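Local coordinates for protein trichosurin (Trichosurus vulpecula, PDB 2RA6) that is a homodimeric milk-whey lipocalin that binds 4-ethylphenol in its beta barrel and probably carries small hydrophobic molecules, at residues Arg38-Ile41 / Gly45-Arg48; Arg142-Phe147 / Glu155-Ile160. The protein carries 1 engineered substitution. One frame throughout, in Å; residues are numbered along the deposited sequence.

Contact 1 (Arg38-Ile41 / Gly45-Arg48)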
ATOM      1  N   ARG B  38      -8.847  -4.997 -13.345  1.00 16.40           N
ATOM      2  CA  ARG B  38      -8.961  -6.382 -13.786  1.00 18.76           C
ATOM      3  C   ARG B  38      -8.095  -6.757 -14.980  1.00 18.42           C
ATOM      4  O   ARG B  38      -7.652  -7.899 -15.083  1.00 17.03           O
ATOM      5  CB  ARG B  38     -10.424  -6.738 -14.080  1.00 20.36           C
ATOM      6  CG  ARG B  38     -10.635  -8.231 -14.312  1.00 25.17           C
ATOM      7  CD  ARG B  38     -12.018  -8.686 -13.871  1.00 30.72           C
ATOM      8  NE  ARG B  38     -13.094  -8.106 -14.666  1.00 34.61           N
ATOM      9  CZ  ARG B  38     -13.491  -8.570 -15.846  1.00 37.33           C
ATOM     10  NH1 ARG B  38     -12.899  -9.631 -16.378  1.00 38.85           N
ATOM     11  NH2 ARG B  38     -14.485  -7.974 -16.494  1.00 38.20           N
ATOM     12  N   SER B  39      -7.844  -5.812 -15.884  1.00 18.36           N
ATOM     13  CA  SER B  39      -7.027  -6.120 -17.054  1.00 18.81           C
ATOM     14  C   SER B  39      -5.633  -6.580 -16.641  1.00 18.45           C
ATOM     15  O   SER B  39      -4.979  -7.328 -17.363  1.00 19.12           O
ATOM     16  CB  SER B  39      -6.917  -4.903 -17.983  1.00 21.55           C
ATOM     17  OG  SER B  39      -6.000  -3.946 -17.485  1.00 27.11           O
ATOM     18  N   LEU B  40      -5.183  -6.144 -15.469  1.00 15.94           N
ATOM     19  CA  LEU B  40      -3.861  -6.520 -14.983  1.00 16.34           C
ATOM     20  C   LEU B  40      -3.733  -8.004 -14.673  1.00 15.85           C
ATOM     21  O   LEU B  40      -2.636  -8.557 -14.749  1.00 15.06           O
ATOM     22  CB  LEU B  40      -3.510  -5.734 -13.723  1.00 16.48           C
ATOM     23  CG  LEU B  40      -3.317  -4.225 -13.884  1.00 16.26           C
ATOM     24  CD1 LEU B  40      -3.042  -3.613 -12.518  1.00 17.23           C
ATOM     25  CD2 LEU B  40      -2.161  -3.954 -14.841  1.00 18.87           C
ATOM     26  N   ILE B  41      -4.844  -8.643 -14.317  1.00 15.40           N
ATOM     27  CA  ILE B  41      -4.807 -10.062 -13.979  1.00 15.04           C
ATOM     28  C   ILE B  41      -5.564 -10.976 -14.936  1.00 17.46           C
ATOM     29  O   ILE B  41      -5.648 -12.179 -14.709  1.00 16.94           O
ATOM     30  CB  ILE B  41      -5.304 -10.305 -12.533  1.00 15.20           C
ATOM     31  CG1 ILE B  41      -6.684  -9.674 -12.320  1.00 15.04           C
ATOM     32  CG2 ILE B  41      -4.295  -9.724 -11.545  1.00 14.62           C
ATOM     33  CD1 ILE B  41      -7.307 -10.001 -10.958  1.00 13.12           C
ATOM     34  N   GLY B  45      -2.430 -10.138 -19.110  1.00 25.67           N
ATOM     35  CA  GLY B  45      -2.194  -9.094 -18.126  1.00 22.84           C
ATOM     36  C   GLY B  45      -0.823  -9.229 -17.490  1.00 20.86           C
ATOM     37  O   GLY B  45      -0.367 -10.349 -17.246  1.00 19.20           O
ATOM     38  N   PRO B  46      -0.141  -8.110 -17.198  1.00 18.63           N
ATOM     39  CA  PRO B  46       1.189  -8.158 -16.591  1.00 18.63           C
ATOM     40  C   PRO B  46       1.271  -8.853 -15.235  1.00 17.20           C
ATOM     41  O   PRO B  46       2.342  -9.315 -14.839  1.00 16.41           O
ATOM     42  CB  PRO B  46       1.591  -6.684 -16.521  1.00 20.14           C
ATOM     43  CG  PRO B  46       0.286  -5.982 -16.375  1.00 19.79           C
ATOM     44  CD  PRO B  46      -0.597  -6.716 -17.349  1.00 20.02           C
ATOM     45  N   PHE B  47       0.153  -8.933 -14.522  1.00 14.62           N
ATOM     46  CA  PHE B  47       0.172  -9.581 -13.214  1.00 13.60           C
ATOM     47  C   PHE B  47      -0.498 -10.945 -13.180  1.00 13.65           C
ATOM     48  O   PHE B  47      -0.748 -11.494 -12.104  1.00 14.41           O
ATOM     49  CB  PHE B  47      -0.434  -8.670 -12.147  1.00 13.26           C
ATOM     50  CG  PHE B  47       0.493  -7.582 -11.692  1.00 15.15           C
ATOM     51  CD1 PHE B  47       0.525  -6.355 -12.349  1.00 17.38           C
ATOM     52  CD2 PHE B  47       1.354  -7.789 -10.617  1.00 18.90           C
ATOM     53  CE1 PHE B  47       1.400  -5.349 -11.941  1.00 17.19           C
ATOM     54  CE2 PHE B  47       2.233  -6.791 -10.200  1.00 19.88           C
ATOM     55  CZ  PHE B  47       2.257  -5.567 -10.863  1.00 19.53           C
ATOM     56  N   ARG B  48      -0.788 -11.496 -14.353  1.00 12.05           N
ATOM     57  CA  ARG B  48      -1.381 -12.821 -14.401  1.00 12.97           C
ATOM     58  C   ARG B  48      -0.213 -13.792 -14.473  1.00 14.26           C
ATOM     59  O   ARG B  48       0.102 -14.347 -15.529  1.00 16.60           O
ATOM     60  CB  ARG B  48      -2.298 -13.001 -15.615  1.00 14.53           C
ATOM     61  CG  ARG B  48      -3.121 -14.285 -15.537  1.00 14.50           C
ATOM     62  CD  ARG B  48      -4.074 -14.436 -16.712  1.00 16.31           C
ATOM     63  NE  ARG B  48      -4.813 -15.696 -16.647  1.00 17.27           N
ATOM     64  CZ  ARG B  48      -5.891 -15.904 -15.897  1.00 17.22           C
ATOM     65  NH1 ARG B  48      -6.381 -14.930 -15.138  1.00 17.43           N
ATOM     66  NH2 ARG B  48      -6.480 -17.094 -15.897  1.00 19.11           N
TER
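Leu40 and Pro46 meet at the apolar centre, where methyl CD2 of Leu40 lies 3.5 Å from CG of the Pro46 ring, the two side chains crossing at a slant. A second apolar patch forms alongside, with Ile41 CG2 set 4.0 Å from Phe47 CB. The benzyl group of Phe47 then runs past the CB of Leu40, since its CG stands anti to the carbonyl carbon (chi1 -78°). Gly45, lacking a side chain, brings its CA to 3.4 Å from Ser39 O, close enough for a CA-H...O contact. It also begins a type I beta turn that ends at Arg48, closed by Arg48 N bonding to Gly45 O. Within the turn, Phe47 N donates a hydrogen bond to Leu40 O at 2.8 Å, in the carbonyl plane. At the polar edge the extended arm of Arg48 reaches alongside Ile41, and NH1 donates to Ile41 O at 2.9 Å with a fairly straight N-H...O angle of 159°. The acceptor lies at the guanidinium edge and in its plane, while NE of the same group forms a salt bridge with Glu43. This is the loop between strands 29-35 and 49-57; Leu40, Ile41 and Phe47 all rest on Val125 of strand 121-130, and Phe47 also touches Phe114 of strand 109-118, a residue of the 4-ethylphenol pocket.

Contact 2 (Arg142-Phe147 / Glu155-Ile160)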
ATOM      1  N   ARG B 142     -12.467 -14.954   3.285  1.00 15.16           N
ATOM      2  CA  ARG B 142     -11.907 -13.825   4.023  1.00 16.83           C
ATOM      3  C   ARG B 142     -11.084 -12.929   3.093  1.00 16.01           C
ATOM      4  O   ARG B 142     -11.204 -11.705   3.134  1.00 15.95           O
ATOM      5  CB  ARG B 142     -11.047 -14.342   5.178  1.00 20.12           C
ATOM      6  CG  ARG B 142     -10.478 -13.260   6.083  1.00 25.42           C
ATOM      7  CD  ARG B 142      -9.691 -13.879   7.235  1.00 29.88           C
ATOM      8  NE  ARG B 142      -8.660 -14.796   6.754  1.00 34.18           N
ATOM      9  CZ  ARG B 142      -7.809 -15.453   7.536  1.00 35.88           C
ATOM     10  NH1 ARG B 142      -7.856 -15.302   8.854  1.00 37.79           N
ATOM     11  NH2 ARG B 142      -6.911 -16.268   7.000  1.00 35.28           N
ATOM     12  N   PHE B 143     -10.268 -13.547   2.246  1.00 14.94           N
ATOM     13  CA  PHE B 143      -9.434 -12.807   1.303  1.00 14.87           C
ATOM     14  C   PHE B 143     -10.311 -11.978   0.373  1.00 14.71           C
ATOM     15  O   PHE B 143     -10.075 -10.783   0.164  1.00 16.32           O
ATOM     16  CB  PHE B 143      -8.606 -13.788   0.469  1.00 14.60           C
ATOM     17  CG  PHE B 143      -7.782 -13.140  -0.616  1.00 15.53           C
ATOM     18  CD1 PHE B 143      -6.555 -12.553  -0.328  1.00 15.73           C
ATOM     19  CD2 PHE B 143      -8.217 -13.165  -1.936  1.00 15.80           C
ATOM     20  CE1 PHE B 143      -5.767 -12.001  -1.350  1.00 14.48           C
ATOM     21  CE2 PHE B 143      -7.446 -12.619  -2.962  1.00 14.82           C
ATOM     22  CZ  PHE B 143      -6.222 -12.039  -2.670  1.00 13.03           C
ATOM     23  N   GLU B 144     -11.326 -12.623  -0.188  1.00 15.13           N
ATOM     24  CA  GLU B 144     -12.238 -11.960  -1.114  1.00 16.11           C
ATOM     25  C   GLU B 144     -13.053 -10.845  -0.463  1.00 16.92           C
ATOM     26  O   GLU B 144     -13.229  -9.779  -1.056  1.00 17.00           O
ATOM     27  CB  GLU B 144     -13.145 -13.010  -1.762  1.00 17.35           C
ATOM     28  CG  GLU B 144     -12.405 -13.802  -2.836  1.00 21.24           C
ATOM     29  CD  GLU B 144     -13.044 -15.133  -3.166  1.00 23.98           C
ATOM     30  OE1 GLU B 144     -14.287 -15.234  -3.105  1.00 26.34           O
ATOM     31  OE2 GLU B 144     -12.294 -16.078  -3.504  1.00 25.17           O
ATOM     32  N   GLU B 145     -13.536 -11.077   0.753  1.00 18.03           N
ATOM     33  CA  GLU B 145     -14.316 -10.062   1.450  1.00 19.17           C
ATOM     34  C   GLU B 145     -13.435  -8.878   1.831  1.00 19.51           C
ATOM     35  O   GLU B 145     -13.872  -7.728   1.761  1.00 18.74           O
ATOM     36  CB  GLU B 145     -14.972 -10.649   2.701  1.00 22.47           C
ATOM     37  CG  GLU B 145     -15.945 -11.771   2.399  1.00 26.94           C
ATOM     38  CD  GLU B 145     -16.712 -12.219   3.624  1.00 30.36           C
ATOM     39  OE1 GLU B 145     -16.086 -12.369   4.695  1.00 34.70           O
ATOM     40  OE2 GLU B 145     -17.937 -12.430   3.510  1.00 34.23           O
ATOM     41  N   ASP B 146     -12.196  -9.147   2.231  1.00 18.14           N
ATOM     42  CA  ASP B 146     -11.299  -8.056   2.599  1.00 20.02           C
ATOM     43  C   ASP B 146     -11.051  -7.169   1.392  1.00 18.90           C
ATOM     44  O   ASP B 146     -10.926  -5.948   1.519  1.00 18.57           O
ATOM     45  CB  ASP B 146      -9.967  -8.584   3.126  1.00 23.74           C
ATOM     46  CG  ASP B 146     -10.087  -9.174   4.512  1.00 27.68           C
ATOM     47  OD1 ASP B 146     -11.006  -8.760   5.253  1.00 32.38           O
ATOM     48  OD2 ASP B 146      -9.259 -10.034   4.865  1.00 32.61           O
ATOM     49  N   PHE B 147     -10.980  -7.787   0.219  1.00 17.98           N
ATOM     50  CA  PHE B 147     -10.766  -7.040  -1.010  1.00 19.67           C
ATOM     51  C   PHE B 147     -11.998  -6.190  -1.320  1.00 19.96           C
ATOM     52  O   PHE B 147     -11.890  -4.982  -1.545  1.00 19.21           O
ATOM     53  CB  PHE B 147     -10.489  -8.002  -2.169  1.00 19.56           C
ATOM     54  CG  PHE B 147     -10.263  -7.313  -3.485  1.00 21.99           C
ATOM     55  CD1 PHE B 147      -9.114  -6.563  -3.708  1.00 23.90           C
ATOM     56  CD2 PHE B 147     -11.207  -7.410  -4.499  1.00 24.35           C
ATOM     57  CE1 PHE B 147      -8.908  -5.916  -4.930  1.00 25.77           C
ATOM     58  CE2 PHE B 147     -11.014  -6.769  -5.723  1.00 25.50           C
ATOM     59  CZ  PHE B 147      -9.860  -6.021  -5.934  1.00 24.44           C
ATOM     60  N   GLU B 155     -16.359  -8.920  -9.312  1.00 24.19           N
ATOM     61  CA  GLU B 155     -15.865  -9.247 -10.644  1.00 25.40           C
ATOM     62  C   GLU B 155     -14.364  -9.035 -10.797  1.00 24.51           C
ATOM     63  O   GLU B 155     -13.756  -9.560 -11.728  1.00 25.82           O
ATOM     64  CB  GLU B 155     -16.606  -8.410 -11.689  1.00 28.86           C
ATOM     65  CG  GLU B 155     -18.098  -8.671 -11.742  1.00 34.04           C
ATOM     66  CD  GLU B 155     -18.837  -7.632 -12.563  1.00 37.57           C
ATOM     67  OE1 GLU B 155     -18.816  -6.442 -12.175  1.00 41.70           O
ATOM     68  OE2 GLU B 155     -19.437  -8.006 -13.594  1.00 38.96           O
ATOM     69  N   ASN B 156     -13.770  -8.267  -9.888  1.00 21.68           N
ATOM     70  CA  ASN B 156     -12.336  -7.990  -9.941  1.00 20.77           C
ATOM     71  C   ASN B 156     -11.513  -9.038  -9.207  1.00 18.53           C
ATOM     72  O   ASN B 156     -10.308  -8.879  -9.027  1.00 16.82           O
ATOM     73  CB  ASN B 156     -12.049  -6.607  -9.365  1.00 21.31           C
ATOM     74  CG  ASN B 156     -12.298  -5.504 -10.372  1.00 24.95           C
ATOM     75  OD1 ASN B 156     -13.276  -5.540 -11.118  1.00 28.98           O
ATOM     76  ND2 ASN B 156     -11.416  -4.514 -10.394  1.00 23.08           N
ATOM     77  N   ILE B 157     -12.178 -10.106  -8.786  1.00 17.06           N
ATOM     78  CA  ILE B 157     -11.523 -11.207  -8.094  1.00 18.06           C
ATOM     79  C   ILE B 157     -11.554 -12.403  -9.036  1.00 17.34           C
ATOM     80  O   ILE B 157     -12.602 -12.737  -9.594  1.00 19.56           O
ATOM     81  CB  ILE B 157     -12.274 -11.580  -6.802  1.00 18.62           C
ATOM     82  CG1 ILE B 157     -12.227 -10.418  -5.814  1.00 21.23           C
ATOM     83  CG2 ILE B 157     -11.662 -12.842  -6.193  1.00 19.67           C
ATOM     84  CD1 ILE B 157     -13.158 -10.583  -4.624  1.00 25.15           C
ATOM     85  N   LEU B 158     -10.405 -13.036  -9.229  1.00 15.47           N
ATOM     86  CA  LEU B 158     -10.321 -14.202 -10.093  1.00 15.84           C
ATOM     87  C   LEU B 158      -9.797 -15.393  -9.309  1.00 15.59           C
ATOM     88  O   LEU B 158      -8.630 -15.424  -8.932  1.00 15.74           O
ATOM     89  CB  LEU B 158      -9.396 -13.932 -11.278  1.00 16.63           C
ATOM     90  CG  LEU B 158      -9.823 -12.803 -12.219  1.00 18.40           C
ATOM     91  CD1 LEU B 158      -8.799 -12.649 -13.335  1.00 18.52           C
ATOM     92  CD2 LEU B 158     -11.200 -13.118 -12.796  1.00 19.61           C
ATOM     93  N   ASP B 159     -10.670 -16.361  -9.051  1.00 15.71           N
ATOM     94  CA  ASP B 159     -10.277 -17.572  -8.339  1.00 16.87           C
ATOM     95  C   ASP B 159      -9.780 -18.485  -9.452  1.00 18.34           C
ATOM     96  O   ASP B 159     -10.581 -19.009 -10.224  1.00 19.52           O
ATOM     97  CB  ASP B 159     -11.498 -18.200  -7.666  1.00 17.32           C
ATOM     98  CG  ASP B 159     -11.157 -19.453  -6.882  1.00 19.00           C
ATOM     99  OD1 ASP B 159     -10.160 -20.119  -7.223  1.00 20.33           O
ATOM    100  OD2 ASP B 159     -11.898 -19.780  -5.931  1.00 20.00           O
ATOM    101  N   ILE B 160      -8.470 -18.675  -9.558  1.00 18.77           N
ATOM    102  CA  ILE B 160      -7.961 -19.511 -10.636  1.00 20.46           C
ATOM    103  C   ILE B 160      -7.795 -20.979 -10.275  1.00 21.33           C
ATOM    104  O   ILE B 160      -7.283 -21.763 -11.073  1.00 20.20           O
ATOM    105  CB  ILE B 160      -6.626 -18.989 -11.181  1.00 23.13           C
ATOM    106  CG1 ILE B 160      -5.559 -19.062 -10.093  1.00 22.48           C
ATOM    107  CG2 ILE B 160      -6.798 -17.564 -11.704  1.00 24.05           C
ATOM    108  CD1 ILE B 160      -4.153 -18.878 -10.622  1.00 24.93           C
TER
HETATM  109  O   HOH W   1     -13.604 -18.121  -4.700  1.00 26.87           O
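Ile157 projects from its strand into the angle between Glu144 and Phe147 of the helix. Its CG1 lies 3.4 Å from Phe147 CD2, meeting the ring obliquely, and its terminal CD1 reaches on to the Glu144 carbonyl oxygen at 3.7 Å. The other branch, CG2, turns to the aliphatic part of Glu144 and meets CG at 3.6 Å. With CG1 anti to the carbonyl carbon (chi1 -64°), the CG1-CD1 branch passes beside the Phe147 ring and CD1 ends between that ring and the main chain and methylenes of Glu144, while CG2, anti to the backbone N, is directed to Glu144 CG. Replacing Ile157 by an alanine would probably open a gap beside the Phe147 ring and leave the Glu144 methylenes without their apolar neighbour. Asn156 adds its CB at the ring edge, in plane, 3.8 Å from Phe147 CE2. The ring reaches this position because CG of Phe147 stands anti to its own backbone N (chi1 180°), and it stacks with Phe152 as well.

Such packing joins the C-terminal helix of the lipocalin fold, 137-148, to the barrel wall. Strand 157-159 runs almost antiparallel to the helix segment, at 168°, and pairs with strand 29-35 at the sheet margin. Asn156 is fixed there by its ND2, which binds Ser35 O.

Farther out, the carboxylates of Glu144 and Asp159 approach each other, OE2 to OD2 being 4.4 Å. A single water lies between them and donates to both, 2.7 Å from Glu144 OE2 and 2.7 Å from Asp159 OD2. Lys140 forms a salt bridge with Asp159 OD2 and is likely to offset the like charges, while Ser161 binds OD1 of the same carboxylate.

How the contacts relate
Contact 1 comes first along the chain and is complete well before contact 2 begins; their centres lie 14 Å apart, yet both lie beside strand 29-35. Contact 1 belongs to the loop that leaves this strand; contact 2 sets the C-terminal helix against strand 157-159, which pairs antiparallel with strand 29-35. The two meet directly: Leu158 CD1 packs 3.5 Å from Ile41 O, and the CD1 of Ile41 lies 3.7 Å from Asn156 O. The first interstrand loop, the last strand and the helix thus lie together against the outer flank of the lipocalin barrel at strand 29-35, a worked case of distant chain segments being brought together through a shared strand.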